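Local coordinates for hydroxylacyl-CoA dehydrogenase (PDB 5BKA), which probably takes part in the biosynthesis of the benzoisochromanequinone polyketide actinorhodin, as a noncanonical member of the NTF2-like superfamily, at residues A56-T59 with A60-D64. Numbering follows the deposited sequence.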
loop_
_atom_site.group_PDB
_atom_site.type_symbol
_atom_site.label_atom_id
_atom_site.label_comp_id
_atom_site.label_asym_id
_atom_site.label_seq_id
_atom_site.Cartn_x
_atom_site.Cartn_y
_atom_site.Cartn_z
ATOM N N ALA B 56 4.374 -28.285 2.164
ATOM C CA ALA B 56 5.280 -28.701 3.229
ATOM C C ALA B 56 6.677 -28.128 3.015
ATOM O O ALA B 56 7.340 -27.712 3.972
ATOM C CB ALA B 56 5.330 -30.226 3.313
ATOM N N GLY B 57 7.144 -28.113 1.764
ATOM C CA GLY B 57 8.432 -27.505 1.470
ATOM C C GLY B 57 8.440 -26.009 1.711
ATOM O O GLY B 57 9.420 -25.457 2.218
ATOM N N ILE B 58 7.354 -25.327 1.343
ATOM C CA ILE B 58 7.256 -23.892 1.581
ATOM C C ILE B 58 7.219 -23.606 3.078
ATOM O O ILE B 58 7.884 -22.682 3.565
ATOM C CB ILE B 58 6.029 -23.308 0.857
ATOM C CG1 ILE B 58 6.188 -23.466 -0.653
ATOM C CG2 ILE B 58 5.839 -21.838 1.221
ATOM C CD1 ILE B 58 4.976 -23.052 -1.451
ATOM N N THR B 59 6.446 -24.398 3.829
ATOM C CA THR B 59 6.419 -24.239 5.281
ATOM C C THR B 59 7.808 -24.398 5.886
ATOM O O THR B 59 8.210 -23.600 6.740
ATOM C CB THR B 59 5.446 -25.239 5.905
ATOM O OG1 THR B 59 4.114 -24.969 5.454
ATOM C CG2 THR B 59 5.525 -25.198 7.426
ATOM N N ALA B 60 8.557 -25.417 5.459
ATOM C CA ALA B 60 9.896 -25.647 5.994
ATOM C C ALA B 60 10.801 -24.453 5.735
ATOM O O ALA B 60 11.526 -24.005 6.629
ATOM C CB ALA B 60 10.492 -26.916 5.384
ATOM N N VAL B 61 10.781 -23.935 4.504
ATOM C CA VAL B 61 11.602 -22.776 4.156
ATOM C C VAL B 61 11.253 -21.583 5.041
ATOM O O VAL B 61 12.136 -20.837 5.484
ATOM C CB VAL B 61 11.440 -22.443 2.660
ATOM C CG1 VAL B 61 11.674 -20.966 2.401
ATOM C CG2 VAL B 61 12.382 -23.292 1.825
ATOM N N LEU B 62 9.965 -21.398 5.328
ATOM C CA LEU B 62 9.549 -20.250 6.127
ATOM C C LEU B 62 10.047 -20.359 7.564
ATOM O O LEU B 62 10.525 -19.371 8.133
ATOM C CB LEU B 62 8.028 -20.119 6.103
ATOM C CG LEU B 62 7.388 -19.776 4.761
ATOM C CD1 LEU B 62 5.873 -19.817 4.862
ATOM C CD2 LEU B 62 7.858 -18.415 4.263
ATOM N N GLU B 63 9.926 -21.543 8.171
ATOM C CA GLU B 63 10.475 -21.767 9.506
ATOM C C GLU B 63 11.973 -21.485 9.569
ATOM O O GLU B 63 12.451 -20.877 10.534
ATOM C CB GLU B 63 10.173 -23.193 9.959
ATOM C CG GLU B 63 8.955 -23.289 10.855
ATOM C CD GLU B 63 8.456 -24.707 11.026
ATOM O OE1 GLU B 63 9.143 -25.500 11.701
ATOM O OE2 GLU B 63 7.388 -25.029 10.468
ATOM N N ASP B 64 12.734 -21.934 8.564
ATOM C CA ASP B 64 14.188 -21.816 8.634
ATOM C C ASP B 64 14.630 -20.357 8.572
ATOM O O ASP B 64 15.391 -19.891 9.429
ATOM C CB ASP B 64 14.850 -22.621 7.513
ATOM C CG ASP B 64 16.344 -22.790 7.733
ATOM O OD1 ASP B 64 17.086 -21.799 7.578
ATOM O OD2 ASP B 64 16.776 -23.911 8.067
#
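Leu62 sits one turn after Ile58, and the two side chains lie alongside each other, pointing the same way. CB, CG and CD1 of Leu62 all come close to the preceding turn. Leu62 CB is 3.5 Å from Thr59 O. Leu62 CG is carried back over that turn because it stands anti to its own carbonyl carbon (chi1 -66°), and it comes to 3.2 Å from Ile58 O. Leu62 CD1 reaches CG2 of Ile58 at 4.2 Å. Outside this helix, Leu62 also touches Phe30 and Tyr33. In this SnoaL-like domain of the NTF2 clan, helix 54-67 thus meets helix 30-35 through Leu62, and strand 41-44 through Ile58 and Val61, which touch Phe43. With an alanine here in place of Leu62, Ile58 CG2 would probably lose its apolar neighbour, Phe30 and Tyr33 would lose this contact, and a gap would open between the helices. The backbone bonds follow the i to i+4 pattern. Leu62 N donates to Ile58 O at 3.0 Å. Glu63 N donates to Thr59 O with an N-H...O angle of 170°. Thr59 and Glu63 also run side by side, with CG2 of Thr59 3.6 Å from Glu63 OE2. The hydroxyl OG1 of Thr59 turns back to bond Arg55 O.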